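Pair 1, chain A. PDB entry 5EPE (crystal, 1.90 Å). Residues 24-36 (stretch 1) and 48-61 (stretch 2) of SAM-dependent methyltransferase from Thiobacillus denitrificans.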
# COMPACT_ATOMS: atom_id res chain seq x y z
N LYS A 24 31.61 -9.90 20.23
CA LYS A 24 31.56 -8.50 19.81
C LYS A 24 32.53 -7.59 20.52
O LYS A 24 33.17 -6.73 19.91
CB LYS A 24 30.17 -7.95 19.92
CG LYS A 24 29.37 -8.48 18.74
CD LYS A 24 27.98 -8.01 18.67
CE LYS A 24 27.20 -8.75 17.57
NZ LYS A 24 27.57 -8.21 16.26
N LEU A 25 32.64 -7.76 21.82
CA LEU A 25 33.60 -7.02 22.58
C LEU A 25 35.07 -7.27 22.12
O LEU A 25 35.86 -6.32 22.05
CB LEU A 25 33.44 -7.39 24.06
CG LEU A 25 33.99 -6.42 25.07
CD1 LEU A 25 33.48 -4.96 24.97
CD2 LEU A 25 33.73 -7.01 26.48
N ALA A 26 35.41 -8.52 21.79
CA ALA A 26 36.74 -8.82 21.29
C ALA A 26 36.92 -8.24 19.87
O ALA A 26 37.97 -7.77 19.52
CB ALA A 26 37.00 -10.32 21.29
N THR A 27 35.88 -8.30 19.05
CA THR A 27 35.95 -7.71 17.72
C THR A 27 36.27 -6.23 17.81
O THR A 27 37.07 -5.69 17.02
CB THR A 27 34.62 -7.98 16.98
OG1 THR A 27 34.55 -9.39 16.80
CG2 THR A 27 34.53 -7.25 15.66
N LEU A 28 35.62 -5.57 18.78
CA LEU A 28 35.80 -4.16 18.97
C LEU A 28 37.26 -3.87 19.37
O LEU A 28 37.86 -2.94 18.83
CB LEU A 28 34.83 -3.58 19.99
CG LEU A 28 35.00 -2.09 20.34
CD1 LEU A 28 34.79 -1.16 19.17
CD2 LEU A 28 34.06 -1.77 21.48
N GLY A 29 37.79 -4.62 20.33
CA GLY A 29 39.21 -4.46 20.74
C GLY A 29 40.18 -4.53 19.57
O GLY A 29 41.06 -3.70 19.42
N ALA A 30 39.98 -5.51 18.70
CA ALA A 30 40.85 -5.68 17.52
C ALA A 30 40.59 -4.63 16.46
O ALA A 30 41.52 -4.17 15.81
CB ALA A 30 40.64 -7.06 16.90
N ALA A 31 39.35 -4.20 16.32
CA ALA A 31 39.04 -3.16 15.37
C ALA A 31 39.73 -1.85 15.70
O ALA A 31 40.06 -1.07 14.80
CB ALA A 31 37.54 -2.95 15.29
N LEU A 32 39.97 -1.61 16.98
CA LEU A 32 40.59 -0.36 17.41
C LEU A 32 42.10 -0.43 17.26
O LEU A 32 42.74 0.58 17.47
CB LEU A 32 40.21 -0.04 18.87
CG LEU A 32 38.72 0.22 19.09
CD1 LEU A 32 38.49 0.50 20.55
CD2 LEU A 32 38.24 1.41 18.31
N ARG A 33 42.63 -1.63 16.96
CA ARG A 33 44.07 -1.84 16.73
C ARG A 33 44.84 -1.38 17.95
O ARG A 33 45.74 -0.59 17.86
CB ARG A 33 44.55 -1.09 15.45
CG ARG A 33 43.70 -1.51 14.26
CD ARG A 33 44.08 -0.78 12.99
NE ARG A 33 42.99 -0.96 12.05
CZ ARG A 33 42.84 -0.31 10.89
NH1 ARG A 33 41.73 -0.56 10.18
NH2 ARG A 33 43.82 0.53 10.44
N LEU A 34 44.37 -1.82 19.10
CA LEU A 34 44.96 -1.41 20.34
C LEU A 34 46.36 -2.00 20.44
O LEU A 34 46.50 -3.21 20.26
CB LEU A 34 44.15 -1.97 21.50
CG LEU A 34 42.70 -1.46 21.58
CD1 LEU A 34 41.94 -2.30 22.62
CD2 LEU A 34 42.66 0.03 21.89
N GLU A 35 47.30 -1.16 20.84
CA GLU A 35 48.67 -1.55 21.06
C GLU A 35 48.92 -1.75 22.54
O GLU A 35 48.27 -1.15 23.38
CB GLU A 35 49.59 -0.49 20.44
CG GLU A 35 49.35 -0.46 18.94
CD GLU A 35 50.02 0.67 18.18
OE1 GLU A 35 51.28 0.79 18.26
OE2 GLU A 35 49.28 1.39 17.44
N ALA A 36 49.86 -2.62 22.85
CA ALA A 36 50.24 -2.88 24.23
C ALA A 36 50.68 -1.54 24.81
O ALA A 36 51.36 -0.73 24.16
CB ALA A 36 51.34 -3.92 24.28
N GLY A 48 33.57 -4.22 34.32
CA GLY A 48 34.94 -4.09 33.87
C GLY A 48 35.31 -5.05 32.78
O GLY A 48 36.49 -5.25 32.53
N GLU A 49 34.32 -5.61 32.08
CA GLU A 49 34.64 -6.66 31.14
C GLU A 49 35.49 -6.12 29.97
O GLU A 49 36.44 -6.80 29.50
CB GLU A 49 33.40 -7.37 30.64
CG GLU A 49 33.71 -8.62 29.82
CD GLU A 49 34.23 -9.82 30.63
OE1 GLU A 49 34.34 -9.75 31.88
OE2 GLU A 49 34.50 -10.89 29.97
N MSE A 50 35.16 -4.93 29.50
CA MSE A 50 35.91 -4.33 28.41
C MSE A 50 37.37 -4.09 28.79
O MSE A 50 38.26 -4.56 28.11
CB MSE A 50 35.25 -3.00 28.00
CG MSE A 50 35.96 -2.50 26.77
SE MSE A 50 34.94 -0.88 26.14
CE MSE A 50 35.81 0.42 27.18
N LEU A 51 37.61 -3.36 29.87
CA LEU A 51 38.99 -3.18 30.34
C LEU A 51 39.73 -4.49 30.64
O LEU A 51 40.87 -4.63 30.22
CB LEU A 51 39.06 -2.25 31.55
CG LEU A 51 38.76 -0.81 31.20
CD1 LEU A 51 38.68 0.02 32.47
CD2 LEU A 51 39.81 -0.19 30.28
N CYS A 52 39.11 -5.44 31.35
CA CYS A 52 39.80 -6.67 31.72
C CYS A 52 40.20 -7.50 30.49
O CYS A 52 41.34 -7.99 30.42
CB CYS A 52 38.98 -7.53 32.67
SG CYS A 52 38.82 -6.72 34.28
N THR A 53 39.29 -7.68 29.55
CA THR A 53 39.56 -8.53 28.38
C THR A 53 40.55 -7.91 27.42
O THR A 53 41.39 -8.62 26.87
CB THR A 53 38.29 -8.94 27.64
OG1 THR A 53 37.53 -7.78 27.24
CG2 THR A 53 37.42 -9.86 28.51
N TRP A 54 40.47 -6.57 27.22
CA TRP A 54 41.46 -5.86 26.40
C TRP A 54 42.84 -5.82 27.07
O TRP A 54 43.86 -5.87 26.39
CB TRP A 54 40.97 -4.46 26.05
CG TRP A 54 39.73 -4.47 25.12
CD1 TRP A 54 39.06 -5.56 24.63
CD2 TRP A 54 39.02 -3.34 24.69
NE1 TRP A 54 37.96 -5.16 23.88
CE2 TRP A 54 37.91 -3.80 23.91
CE3 TRP A 54 39.18 -1.96 24.87
CZ2 TRP A 54 37.00 -2.91 23.30
CZ3 TRP A 54 38.28 -1.10 24.26
CH2 TRP A 54 37.23 -1.57 23.48
N ALA A 55 42.89 -5.75 28.39
CA ALA A 55 44.17 -5.86 29.08
C ALA A 55 44.85 -7.23 28.76
O ALA A 55 46.03 -7.28 28.39
CB ALA A 55 43.96 -5.67 30.58
N ARG A 56 44.06 -8.29 28.89
CA ARG A 56 44.48 -9.67 28.65
C ARG A 56 44.88 -9.85 27.20
O ARG A 56 45.88 -10.48 26.90
CB ARG A 56 43.31 -10.62 28.94
CG ARG A 56 43.63 -12.11 28.80
CD ARG A 56 42.38 -12.95 28.91
NE ARG A 56 41.47 -12.65 27.79
CZ ARG A 56 40.16 -12.90 27.76
NH1 ARG A 56 39.57 -13.49 28.78
NH2 ARG A 56 39.43 -12.55 26.69
N ASP A 57 44.06 -9.36 26.29
CA ASP A 57 44.25 -9.70 24.89
C ASP A 57 45.17 -8.72 24.13
O ASP A 57 45.79 -9.11 23.14
CB ASP A 57 42.88 -9.81 24.21
CG ASP A 57 42.09 -11.01 24.69
OD1 ASP A 57 42.72 -11.95 25.23
OD2 ASP A 57 40.85 -11.04 24.56
N HIS A 58 45.23 -7.46 24.55
CA HIS A 58 45.97 -6.43 23.82
C HIS A 58 47.06 -5.75 24.63
O HIS A 58 47.81 -4.98 24.07
CB HIS A 58 45.04 -5.38 23.25
CG HIS A 58 44.07 -5.95 22.28
ND1 HIS A 58 44.44 -6.30 21.00
CD2 HIS A 58 42.78 -6.32 22.42
CE1 HIS A 58 43.41 -6.84 20.38
NE2 HIS A 58 42.39 -6.87 21.23
N GLY A 59 47.14 -6.03 25.93
CA GLY A 59 48.15 -5.44 26.78
C GLY A 59 47.89 -3.98 27.10
O GLY A 59 48.80 -3.26 27.52
N ILE A 60 46.65 -3.51 26.99
CA ILE A 60 46.32 -2.12 27.39
C ILE A 60 46.35 -1.94 28.90
O ILE A 60 46.36 -2.93 29.66
CB ILE A 60 44.98 -1.61 26.82
CG1 ILE A 60 43.77 -2.37 27.37
CG2 ILE A 60 45.03 -1.70 25.29
CD1 ILE A 60 43.24 -1.86 28.71
N VAL A 61 46.40 -0.68 29.30
CA VAL A 61 46.24 -0.30 30.71
C VAL A 61 45.11 0.70 30.80
O VAL A 61 44.78 1.36 29.81
CB VAL A 61 47.51 0.29 31.35
CG1 VAL A 61 48.69 -0.69 31.22
CG2 VAL A 61 47.90 1.66 30.77
O HOH W 1 40.15 -8.40 21.08
O HOH W 2 48.24 -5.05 21.33

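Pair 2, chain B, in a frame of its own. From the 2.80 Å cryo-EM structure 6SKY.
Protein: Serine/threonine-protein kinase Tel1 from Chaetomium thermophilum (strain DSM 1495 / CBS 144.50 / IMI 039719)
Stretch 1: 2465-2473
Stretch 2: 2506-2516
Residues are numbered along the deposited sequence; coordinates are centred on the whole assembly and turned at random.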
# COMPACT_ATOMS: atom_id res chain seq x y z
N MET B 2465 -26.95 14.83 -39.24
CA MET B 2465 -27.21 15.40 -40.54
C MET B 2465 -26.19 16.45 -40.95
O MET B 2465 -25.98 16.64 -42.15
CB MET B 2465 -28.62 15.97 -40.60
CG MET B 2465 -29.50 15.15 -41.50
SD MET B 2465 -31.12 14.82 -40.84
CE MET B 2465 -31.68 16.49 -40.63
N TYR B 2466 -25.51 17.09 -40.01
CA TYR B 2466 -24.42 17.97 -40.40
C TYR B 2466 -23.22 17.19 -40.91
O TYR B 2466 -22.53 17.64 -41.82
CB TYR B 2466 -24.03 18.87 -39.24
CG TYR B 2466 -24.90 20.08 -39.12
CD1 TYR B 2466 -24.73 21.16 -39.96
CD2 TYR B 2466 -25.90 20.14 -38.18
CE1 TYR B 2466 -25.52 22.26 -39.85
CE2 TYR B 2466 -26.70 21.23 -38.07
CZ TYR B 2466 -26.51 22.29 -38.91
OH TYR B 2466 -27.31 23.39 -38.80
N HIS B 2467 -22.96 16.02 -40.33
CA HIS B 2467 -21.93 15.14 -40.87
C HIS B 2467 -22.27 14.71 -42.28
O HIS B 2467 -21.41 14.68 -43.16
CB HIS B 2467 -21.75 13.92 -39.98
CG HIS B 2467 -21.15 14.23 -38.65
ND1 HIS B 2467 -21.88 14.23 -37.49
CD2 HIS B 2467 -19.89 14.57 -38.31
CE1 HIS B 2467 -21.09 14.54 -36.48
NE2 HIS B 2467 -19.88 14.76 -36.95
N ILE B 2468 -23.54 14.37 -42.52
CA ILE B 2468 -23.94 13.97 -43.87
C ILE B 2468 -23.79 15.14 -44.84
O ILE B 2468 -23.28 14.97 -45.95
CB ILE B 2468 -25.37 13.42 -43.86
CG1 ILE B 2468 -25.42 12.14 -43.04
CG2 ILE B 2468 -25.83 13.15 -45.27
CD1 ILE B 2468 -24.29 11.20 -43.32
N TRP B 2469 -24.21 16.33 -44.44
CA TRP B 2469 -24.09 17.49 -45.31
C TRP B 2469 -22.64 17.77 -45.66
O TRP B 2469 -22.30 17.99 -46.82
CB TRP B 2469 -24.73 18.72 -44.67
CG TRP B 2469 -24.88 19.85 -45.63
CD1 TRP B 2469 -25.94 20.10 -46.43
CD2 TRP B 2469 -23.92 20.87 -45.91
NE1 TRP B 2469 -25.71 21.21 -47.19
CE2 TRP B 2469 -24.47 21.71 -46.88
CE3 TRP B 2469 -22.65 21.17 -45.42
CZ2 TRP B 2469 -23.81 22.81 -47.38
CZ3 TRP B 2469 -21.99 22.26 -45.92
CH2 TRP B 2469 -22.56 23.07 -46.88
N THR B 2470 -21.76 17.76 -44.66
CA THR B 2470 -20.35 18.01 -44.92
C THR B 2470 -19.75 16.94 -45.81
O THR B 2470 -18.91 17.22 -46.67
CB THR B 2470 -19.59 18.10 -43.61
OG1 THR B 2470 -20.18 19.11 -42.80
CG2 THR B 2470 -18.15 18.46 -43.87
N GLY B 2471 -20.17 15.69 -45.64
CA GLY B 2471 -19.63 14.63 -46.47
C GLY B 2471 -20.07 14.73 -47.91
O GLY B 2471 -19.31 14.42 -48.82
N ALA B 2472 -21.31 15.16 -48.14
CA ALA B 2472 -21.80 15.24 -49.51
C ALA B 2472 -21.27 16.47 -50.23
O ALA B 2472 -20.70 16.37 -51.32
CB ALA B 2472 -23.32 15.22 -49.52
N ARG B 2473 -21.43 17.64 -49.63
CA ARG B 2473 -21.02 18.90 -50.25
C ARG B 2473 -19.56 19.22 -49.96
O ARG B 2473 -18.67 18.83 -50.70
CB ARG B 2473 -21.91 20.04 -49.76
CG ARG B 2473 -23.38 19.66 -49.66
CD ARG B 2473 -24.01 19.50 -51.03
NE ARG B 2473 -24.97 18.40 -51.07
CZ ARG B 2473 -26.26 18.52 -50.76
NH1 ARG B 2473 -27.06 17.46 -50.84
NH2 ARG B 2473 -26.75 19.68 -50.38
N ILE B 2506 -36.62 18.52 -41.87
CA ILE B 2506 -35.40 18.85 -41.16
C ILE B 2506 -34.19 18.84 -42.08
O ILE B 2506 -33.28 19.64 -41.91
CB ILE B 2506 -35.18 17.90 -39.96
CG1 ILE B 2506 -36.48 17.68 -39.21
CG2 ILE B 2506 -34.15 18.47 -39.03
CD1 ILE B 2506 -36.32 16.84 -37.98
N TRP B 2507 -34.17 17.95 -43.05
CA TRP B 2507 -33.02 17.89 -43.94
C TRP B 2507 -32.97 19.08 -44.89
O TRP B 2507 -31.89 19.64 -45.09
CB TRP B 2507 -33.00 16.57 -44.72
CG TRP B 2507 -32.00 16.55 -45.82
CD1 TRP B 2507 -32.25 16.55 -47.14
CD2 TRP B 2507 -30.57 16.55 -45.68
NE1 TRP B 2507 -31.08 16.54 -47.85
CE2 TRP B 2507 -30.03 16.55 -46.97
CE3 TRP B 2507 -29.70 16.56 -44.60
CZ2 TRP B 2507 -28.67 16.54 -47.21
CZ3 TRP B 2507 -28.35 16.56 -44.83
CH2 TRP B 2507 -27.85 16.55 -46.13
N PRO B 2508 -34.09 19.52 -45.49
CA PRO B 2508 -34.01 20.72 -46.33
C PRO B 2508 -33.64 21.97 -45.56
O PRO B 2508 -32.94 22.84 -46.09
CB PRO B 2508 -35.41 20.81 -46.92
CG PRO B 2508 -35.89 19.44 -46.93
CD PRO B 2508 -35.38 18.84 -45.67
N ALA B 2509 -34.10 22.10 -44.31
CA ALA B 2509 -33.72 23.24 -43.50
C ALA B 2509 -32.21 23.29 -43.30
O ALA B 2509 -31.57 24.32 -43.50
CB ALA B 2509 -34.45 23.20 -42.17
N ILE B 2510 -31.62 22.16 -42.91
CA ILE B 2510 -30.18 22.09 -42.68
C ILE B 2510 -29.43 22.33 -43.98
O ILE B 2510 -28.39 22.99 -44.01
CB ILE B 2510 -29.81 20.75 -42.04
CG1 ILE B 2510 -30.25 20.74 -40.58
CG2 ILE B 2510 -28.33 20.48 -42.15
CD1 ILE B 2510 -29.83 19.52 -39.85
N ASP B 2511 -29.98 21.84 -45.09
CA ASP B 2511 -29.37 22.07 -46.40
C ASP B 2511 -29.27 23.56 -46.71
O ASP B 2511 -28.17 24.10 -46.92
CB ASP B 2511 -30.19 21.35 -47.46
CG ASP B 2511 -29.35 20.81 -48.58
OD1 ASP B 2511 -28.11 20.87 -48.46
OD2 ASP B 2511 -29.92 20.33 -49.57
N GLN B 2512 -30.41 24.25 -46.73
CA GLN B 2512 -30.42 25.66 -47.11
C GLN B 2512 -29.64 26.51 -46.12
O GLN B 2512 -28.88 27.41 -46.52
CB GLN B 2512 -31.86 26.16 -47.21
CG GLN B 2512 -32.77 25.31 -48.06
CD GLN B 2512 -32.32 25.24 -49.49
OE1 GLN B 2512 -31.60 26.11 -49.98
NE2 GLN B 2512 -32.73 24.18 -50.18
N THR B 2513 -29.80 26.22 -44.83
CA THR B 2513 -29.12 27.01 -43.82
C THR B 2513 -27.61 26.85 -43.89
O THR B 2513 -26.88 27.83 -43.75
CB THR B 2513 -29.65 26.62 -42.45
OG1 THR B 2513 -31.02 27.02 -42.35
CG2 THR B 2513 -28.86 27.30 -41.39
N SER B 2514 -27.13 25.63 -44.11
CA SER B 2514 -25.69 25.45 -44.23
C SER B 2514 -25.15 26.13 -45.48
O SER B 2514 -24.04 26.67 -45.46
CB SER B 2514 -25.36 23.97 -44.24
OG SER B 2514 -26.20 23.28 -43.35
N ARG B 2515 -25.93 26.13 -46.56
CA ARG B 2515 -25.49 26.84 -47.76
C ARG B 2515 -25.30 28.32 -47.48
O ARG B 2515 -24.28 28.91 -47.86
CB ARG B 2515 -26.47 26.62 -48.90
CG ARG B 2515 -26.50 25.21 -49.39
CD ARG B 2515 -27.23 25.08 -50.69
NE ARG B 2515 -27.14 23.73 -51.22
CZ ARG B 2515 -26.08 23.26 -51.86
NH1 ARG B 2515 -26.07 22.01 -52.30
NH2 ARG B 2515 -25.02 24.03 -52.06
N VAL B 2516 -26.25 28.94 -46.79
CA VAL B 2516 -26.09 30.38 -46.56
C VAL B 2516 -25.03 30.67 -45.49
O VAL B 2516 -24.33 31.68 -45.58
CB VAL B 2516 -27.43 31.05 -46.22
CG1 VAL B 2516 -28.44 30.76 -47.30
CG2 VAL B 2516 -27.94 30.62 -44.88

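A backbone arrangement fixes where side chains start, not which of them must fill the space between, and these two helix pairs illustrate the point. In pair 1 the helix axes approach to 10.2 Å and cross at -57°; in pair 2 the values are 10.4 Å and -55°. Fourteen central residues superpose with an RMSD of 0.5 Å, and the buried surfaces, 617 and 648 Å², are nearly the same.

The closest agreement of side-chain centres is Leu A25 with Met B2465, 0.5 Å apart. Each fills the same pocket. Leu A25 sits as a knob among Glu A49, Met A50 (a selenomethionine), Thr A53 and Trp A54, with its CD1 3.9 Å from CG of Met A50. Met B2465 reaches the positions equivalent to the first three: its CE lies 3.5 Å from CG2 of Ile B2506 and 3.6 Å from CD1 of Ile B2510, while its CG is 3.4 Å from CE3 of Trp B2507.

One turn further on, the solutions diverge by exchanging bulk. Gly A29 matches Trp B2469, and Trp A54 matches Asp B2511, so a tryptophan stands at this level on the second helix in pair 1 and on the first in pair 2, where the ring of Trp B2507 also reaches it. In pair 1 the indole of Trp A54 lies against the bare backbone of Gly A29, whose CA is 3.7 Å from the centroid of the five-membered ring, over its face. An ideal CB on the glycine would stand 2.7 Å from NE1 of Trp A54, a clash; the absence of a side chain is what admits the ring. The same NE1 donates a 3.0 Å hydrogen bond to O of Leu A25, a carbonyl that also accepts from N of Gly A29.

In pair 2 the indole of Trp B2469 crosses the other way. Its six-membered ring lies against Ser B2514, whose CB is 3.6 Å from the ring centroid, over the face. NE1 of Trp B2469 also finds an acceptor, but on a side chain: OD1 of Asp B2511, 2.7 Å away, in a weak hydrogen bond with a bent angle of 128°. The carboxylate serves a second partner, since NH2 of Arg B2473 forms a salt bridge to OD1 of Asp B2511 at 2.6 Å.

Elsewhere, Ala A26 points away and makes no contact, whereas its match, Tyr B2466, brings its ring back across CG2 of Ile B2510. The backbone frame is thus shared while bulk and polar partners are redistributed.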